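Local coordinates for protein 2-aminomuconic 6-semialdehyde dehydrogenase (Pseudomonas sp., PDB 7BZV) that oxidises 2-aminomuconic 6-semialdehyde with NAD+ in the meta-cleavage pathway of 2-aminophenol catabolism, working as a tetramer of the aldehyde dehydrogenase family, at residues K333-D336 and K337-Y341; F342-A345 and R346-A350. All coordinates share one frame; numbering follows the deposited sequence.

Contact 1: residues K333-D336 and K337-Y341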
ATOM      1  N   LYS B 333     -35.157  31.499   6.025  1.00 44.68           N
ATOM      2  CA  LYS B 333     -34.834  31.054   7.376  1.00 47.68           C
ATOM      3  C   LYS B 333     -33.329  31.127   7.629  1.00 44.38           C
ATOM      4  O   LYS B 333     -32.891  31.627   8.670  1.00 38.02           O
ATOM      5  CB  LYS B 333     -35.353  29.628   7.580  1.00 55.02           C
ATOM      6  CG  LYS B 333     -35.022  28.985   8.913  1.00 68.48           C
ATOM      7  CD  LYS B 333     -35.913  27.758   9.132  1.00 82.92           C
ATOM      8  CE  LYS B 333     -35.801  27.197  10.543  1.00 83.25           C
ATOM      9  NZ  LYS B 333     -36.259  25.775  10.621  1.00 93.26           N
ATOM     10  N   HIS B 334     -32.511  30.669   6.688  1.00 39.97           N
ATOM     11  CA  HIS B 334     -31.079  30.793   6.952  1.00 38.70           C
ATOM     12  C   HIS B 334     -30.655  32.257   6.965  1.00 41.25           C
ATOM     13  O   HIS B 334     -29.841  32.669   7.803  1.00 36.51           O
ATOM     14  CB  HIS B 334     -30.269  30.010   5.940  1.00 41.91           C
ATOM     15  CG  HIS B 334     -28.845  29.805   6.358  1.00 39.58           C
ATOM     16  ND1 HIS B 334     -28.494  29.125   7.505  1.00 37.91           N
ATOM     17  CD2 HIS B 334     -27.683  30.201   5.785  1.00 33.50           C
ATOM     18  CE1 HIS B 334     -27.177  29.110   7.619  1.00 47.37           C
ATOM     19  NE2 HIS B 334     -26.663  29.756   6.585  1.00 41.09           N
ATOM     20  N   ARG B 335     -31.212  33.064   6.053  1.00 38.52           N
ATOM     21  CA  ARG B 335     -30.934  34.497   6.041  1.00 34.63           C
ATOM     22  C   ARG B 335     -31.248  35.114   7.391  1.00 41.65           C
ATOM     23  O   ARG B 335     -30.433  35.854   7.956  1.00 43.42           O
ATOM     24  CB  ARG B 335     -31.752  35.188   4.944  1.00 38.19           C
ATOM     25  CG  ARG B 335     -31.539  36.715   4.808  1.00 43.99           C
ATOM     26  CD  ARG B 335     -32.518  37.580   5.606  1.00 66.36           C
ATOM     27  NE  ARG B 335     -33.890  37.071   5.599  1.00 71.35           N
ATOM     28  CZ  ARG B 335     -34.746  37.239   4.598  1.00 68.43           C
ATOM     29  NH1 ARG B 335     -34.383  37.931   3.519  1.00 63.84           N
ATOM     30  NH2 ARG B 335     -35.966  36.723   4.684  1.00 68.18           N
ATOM     31  N   ASP B 336     -32.428  34.815   7.928  1.00 37.79           N
ATOM     32  CA  ASP B 336     -32.741  35.280   9.272  1.00 52.67           C
ATOM     33  C   ASP B 336     -31.658  34.877  10.269  1.00 47.17           C
ATOM     34  O   ASP B 336     -31.228  35.695  11.089  1.00 39.82           O
ATOM     35  CB  ASP B 336     -34.101  34.743   9.709  1.00 60.83           C
ATOM     36  CG  ASP B 336     -35.236  35.410   8.976  1.00 63.78           C
ATOM     37  OD1 ASP B 336     -35.006  36.476   8.377  1.00 62.79           O
ATOM     38  OD2 ASP B 336     -36.356  34.865   8.996  1.00 65.30           O
ATOM     39  N   LYS B 337     -31.205  33.621  10.230  1.00 38.90           N
ATOM     40  CA  LYS B 337     -30.179  33.206  11.188  1.00 50.24           C
ATOM     41  C   LYS B 337     -28.875  33.984  10.989  1.00 37.80           C
ATOM     42  O   LYS B 337     -28.274  34.453  11.956  1.00 39.23           O
ATOM     43  CB  LYS B 337     -29.917  31.700  11.089  1.00 57.42           C
ATOM     44  CG  LYS B 337     -28.814  31.190  12.006  1.00 82.68           C
ATOM     45  CD  LYS B 337     -28.420  29.752  11.662  1.00 93.81           C
ATOM     46  CE  LYS B 337     -27.169  29.296  12.417  1.00 94.85           C
ATOM     47  NZ  LYS B 337     -26.101  28.729  11.523  1.00 65.35           N
ATOM     48  N   VAL B 338     -28.413  34.138   9.751  1.00 40.39           N
ATOM     49  CA  VAL B 338     -27.182  34.899   9.527  1.00 35.67           C
ATOM     50  C   VAL B 338     -27.361  36.353   9.964  1.00 42.73           C
ATOM     51  O   VAL B 338     -26.486  36.934  10.616  1.00 36.48           O
ATOM     52  CB  VAL B 338     -26.756  34.784   8.052  1.00 28.71           C
ATOM     53  CG1 VAL B 338     -25.601  35.717   7.725  1.00 36.16           C
ATOM     54  CG2 VAL B 338     -26.403  33.328   7.734  1.00 30.57           C
ATOM     55  N   LEU B 339     -28.497  36.967   9.639  1.00 42.73           N
ATOM     56  CA  LEU B 339     -28.673  38.349  10.077  1.00 43.99           C
ATOM     57  C   LEU B 339     -28.727  38.463  11.595  1.00 39.47           C
ATOM     58  O   LEU B 339     -28.285  39.473  12.155  1.00 42.78           O
ATOM     59  CB  LEU B 339     -29.938  38.953   9.479  1.00 47.09           C
ATOM     60  CG  LEU B 339     -29.893  39.218   7.977  1.00 51.26           C
ATOM     61  CD1 LEU B 339     -31.203  39.872   7.518  1.00 55.06           C
ATOM     62  CD2 LEU B 339     -28.695  40.096   7.638  1.00 48.07           C
ATOM     63  N   SER B 340     -29.301  37.472  12.278  1.00 42.22           N
ATOM     64  CA  SER B 340     -29.259  37.475  13.740  1.00 43.76           C
ATOM     65  C   SER B 340     -27.819  37.496  14.236  1.00 53.40           C
ATOM     66  O   SER B 340     -27.512  38.108  15.267  1.00 38.60           O
ATOM     67  CB  SER B 340     -29.969  36.245  14.300  1.00 53.37           C
ATOM     68  OG  SER B 340     -31.103  35.906  13.530  1.00 86.28           O
ATOM     69  N   TYR B 341     -26.921  36.806  13.528  1.00 47.09           N
ATOM     70  CA  TYR B 341     -25.527  36.814  13.945  1.00 37.44           C
ATOM     71  C   TYR B 341     -24.868  38.144  13.617  1.00 28.37           C
ATOM     72  O   TYR B 341     -24.038  38.618  14.397  1.00 39.89           O
ATOM     73  CB  TYR B 341     -24.777  35.619  13.319  1.00 32.88           C
ATOM     74  CG  TYR B 341     -24.776  34.368  14.210  1.00 35.90           C
ATOM     75  CD1 TYR B 341     -24.056  34.336  15.408  1.00 40.57           C
ATOM     76  CD2 TYR B 341     -25.479  33.222  13.855  1.00 43.29           C
ATOM     77  CE1 TYR B 341     -24.038  33.199  16.221  1.00 37.50           C
ATOM     78  CE2 TYR B 341     -25.470  32.070  14.670  1.00 39.62           C
ATOM     79  CZ  TYR B 341     -24.753  32.074  15.852  1.00 44.79           C
ATOM     80  OH  TYR B 341     -24.733  30.952  16.649  1.00 46.88           O
TER
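Val338 lays its CG2 methyl over one face of the His334 imidazole, a CH-pi contact in which the methyl stands 4.1 Å from the ring centroid and 27° off the normal. The ring swings forward along the helix because its CG lies anti to the backbone N (chi1 -165°), which carries NE2 to within 3.8 Å of Val338 CG2. The next residue, Leu339, meets Arg335 one turn back through one branch: CD1 lies 3.3 Å from Arg335 CD, uncomfortably close and of doubtful length, at the bend of the arginine chain. Beyond that bend, Arg335 NE forms a salt bridge with OD1 of the adjacent Asp336 (3.1 Å), meeting the oxygen from above the carboxylate plane. The backbone O of Asp336 accepts two bonds from Ser340, one from N at 2.9 Å and a very short one from OG. Regular i to i+4 bonds run beneath, Leu339 N to Arg335 O at 2.8 Å among them. Farther out, the imidazole is fixed by its NE2 bond to Phe391 O and by the ring of Trp153, inclined at about 60° to it. Val338 leans on Leu329, while Tyr341 OH reaches Glu388. What results is alpha-helical i, i+4 pairing of His334/Val338 and Arg335/Leu339, with an adjacent salt bridge and a serine hydroxyl folded back on the O four residues earlier, opening helix 332-348 of an aldehyde dehydrogenase fold.

Contact 2: residues F342-A345 and R346-A350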
ATOM      1  N   PHE B 342     -25.226  38.778  12.489  1.00 36.13           N
ATOM      2  CA  PHE B 342     -24.792  40.152  12.263  1.00 44.32           C
ATOM      3  C   PHE B 342     -25.201  41.044  13.436  1.00 51.47           C
ATOM      4  O   PHE B 342     -24.449  41.939  13.847  1.00 37.96           O
ATOM      5  CB  PHE B 342     -25.383  40.723  10.959  1.00 43.15           C
ATOM      6  CG  PHE B 342     -24.814  40.138   9.692  1.00 41.51           C
ATOM      7  CD1 PHE B 342     -23.894  39.097   9.710  1.00 39.35           C
ATOM      8  CD2 PHE B 342     -25.226  40.637   8.468  1.00 49.99           C
ATOM      9  CE1 PHE B 342     -23.399  38.564   8.531  1.00 39.53           C
ATOM     10  CE2 PHE B 342     -24.723  40.107   7.279  1.00 52.95           C
ATOM     11  CZ  PHE B 342     -23.812  39.080   7.316  1.00 49.21           C
ATOM     12  N   GLU B 343     -26.411  40.840  13.962  1.00 54.08           N
ATOM     13  CA  GLU B 343     -26.875  41.674  15.070  1.00 56.99           C
ATOM     14  C   GLU B 343     -26.122  41.337  16.355  1.00 46.06           C
ATOM     15  O   GLU B 343     -25.704  42.238  17.089  1.00 50.69           O
ATOM     16  CB  GLU B 343     -28.386  41.503  15.257  1.00 56.07           C
ATOM     17  CG  GLU B 343     -29.013  42.373  16.353  1.00 72.56           C
ATOM     18  CD  GLU B 343     -28.799  43.865  16.135  1.00 73.55           C
ATOM     19  OE1 GLU B 343     -28.868  44.319  14.976  1.00 70.96           O
ATOM     20  OE2 GLU B 343     -28.571  44.593  17.124  1.00 74.33           O
ATOM     21  N   LEU B 344     -25.922  40.044  16.633  1.00 42.18           N
ATOM     22  CA  LEU B 344     -25.090  39.662  17.771  1.00 34.37           C
ATOM     23  C   LEU B 344     -23.719  40.321  17.675  1.00 39.58           C
ATOM     24  O   LEU B 344     -23.184  40.805  18.676  1.00 44.53           O
ATOM     25  CB  LEU B 344     -24.955  38.148  17.849  1.00 41.27           C
ATOM     26  CG  LEU B 344     -24.179  37.613  19.058  1.00 39.51           C
ATOM     27  CD1 LEU B 344     -24.857  38.079  20.362  1.00 46.94           C
ATOM     28  CD2 LEU B 344     -24.105  36.102  19.013  1.00 52.12           C
ATOM     29  N   ALA B 345     -23.142  40.370  16.468  1.00 50.25           N
ATOM     30  CA  ALA B 345     -21.844  41.017  16.297  1.00 41.40           C
ATOM     31  C   ALA B 345     -21.913  42.479  16.717  1.00 38.54           C
ATOM     32  O   ALA B 345     -21.051  42.980  17.452  1.00 42.44           O
ATOM     33  CB  ALA B 345     -21.373  40.922  14.842  1.00 38.90           C
ATOM     34  N   ARG B 346     -22.920  43.188  16.230  1.00 40.06           N
ATOM     35  CA  ARG B 346     -23.121  44.567  16.652  1.00 53.10           C
ATOM     36  C   ARG B 346     -23.158  44.672  18.170  1.00 58.18           C
ATOM     37  O   ARG B 346     -22.414  45.451  18.776  1.00 51.31           O
ATOM     38  CB  ARG B 346     -24.420  45.087  16.056  1.00 54.57           C
ATOM     39  CG  ARG B 346     -24.273  46.326  15.235  1.00 67.75           C
ATOM     40  CD  ARG B 346     -25.529  46.539  14.429  1.00 83.15           C
ATOM     41  NE  ARG B 346     -25.371  46.108  13.044  1.00 78.08           N
ATOM     42  CZ  ARG B 346     -24.518  46.659  12.185  1.00 78.94           C
ATOM     43  NH1 ARG B 346     -23.726  47.661  12.570  1.00 70.42           N
ATOM     44  NH2 ARG B 346     -24.455  46.209  10.939  1.00 66.94           N
ATOM     45  N   GLN B 347     -24.014  43.870  18.799  1.00 56.38           N
ATOM     46  CA  GLN B 347     -24.161  43.918  20.248  1.00 58.33           C
ATOM     47  C   GLN B 347     -22.856  43.600  20.957  1.00 61.29           C
ATOM     48  O   GLN B 347     -22.556  44.186  22.004  1.00 52.61           O
ATOM     49  CB  GLN B 347     -25.232  42.935  20.696  1.00 56.15           C
ATOM     50  CG  GLN B 347     -26.556  43.132  20.048  1.00 67.80           C
ATOM     51  CD  GLN B 347     -27.611  42.276  20.685  1.00 96.01           C
ATOM     52  OE1 GLN B 347     -28.103  41.329  20.074  1.00100.06           O
ATOM     53  NE2 GLN B 347     -27.956  42.587  21.931  1.00114.77           N
ATOM     54  N   GLU B 348     -22.077  42.646  20.424  1.00 57.46           N
ATOM     55  CA  GLU B 348     -20.810  42.301  21.057  1.00 41.25           C
ATOM     56  C   GLU B 348     -19.754  43.393  20.866  1.00 43.18           C
ATOM     57  O   GLU B 348     -18.663  43.273  21.438  1.00 49.72           O
ATOM     58  CB  GLU B 348     -20.329  40.930  20.547  1.00 49.31           C
ATOM     59  CG  GLU B 348     -20.923  39.778  21.373  1.00 58.85           C
ATOM     60  CD  GLU B 348     -20.490  38.390  20.943  1.00 59.99           C
ATOM     61  OE1 GLU B 348     -20.292  38.158  19.736  1.00 55.59           O
ATOM     62  OE2 GLU B 348     -20.358  37.513  21.828  1.00 63.12           O
ATOM     63  N   GLY B 349     -20.066  44.466  20.131  1.00 43.57           N
ATOM     64  CA  GLY B 349     -19.144  45.572  19.913  1.00 54.55           C
ATOM     65  C   GLY B 349     -18.307  45.538  18.635  1.00 57.42           C
ATOM     66  O   GLY B 349     -17.349  46.314  18.518  1.00 43.30           O
ATOM     67  N   ALA B 350     -18.654  44.707  17.663  1.00 51.70           N
ATOM     68  CA  ALA B 350     -17.773  44.519  16.518  1.00 48.56           C
ATOM     69  C   ALA B 350     -17.696  45.755  15.628  1.00 45.69           C
ATOM     70  O   ALA B 350     -18.674  46.484  15.441  1.00 45.79           O
ATOM     71  CB  ALA B 350     -18.243  43.338  15.675  1.00 53.92           C
TER
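Glu343 sends its CG anti to the backbone N (chi1 -177°) and then bends at chi2 (58°), bringing the carboxylate round to Arg346 and Gln347. It crosses both side chains at about a right angle. OE2 lies 3.8 Å from Gln347 CG, whereas OE1 sits at the edge of the Arg346 guanidinium, 4.4 Å from NE: opposite charges that probably attract at this range, though too far apart for a salt bridge. The guanidinium has a cation-pi partner in Phe352. Leu344 likewise sends its CG forward, to 4.0 Å from Glu348 OE1, and both carboxylate oxygens of Glu348 accept backbone N-H groups, OE1 from Val385 and OE2 from Arg384. The helix closes in a Schellman motif: Gly349 takes positive phi (95°), its N bonds to Arg346 O, and Ala350 N reaches back to Ala345 O at 3.0 Å. That reversal also sets the CB atoms of Ala345 and Ala350 4.0 Å apart, an apolar touch across the closing turn. Ala345 and Ala350 both rest on Ile376 of strand 374-377, Phe342 packs on Thr374 of the same strand, and Leu344 and Ala345 touch Val385 of helix 384-387.

From the N terminus, the chain runs through helix 332-348 and meets contact 1 first, then contact 2, their centres about 13 Å apart. Both contacts are local, so neither closes a long loop; they follow in series along one helix, neither enclosing nor crossing the other. Contact 1 lies in the earlier turns, where His334 meets Trp153 and Phe391, and Tyr341 meets Ile390. Contact 2 carries the helix to its C-terminal end and hands the chain on to strand 351-354, an outermost strand, within this chain, of the seven-stranded sheet. Together they make one continuous rod that joins those loops to strand 374-377 and helix 384-387.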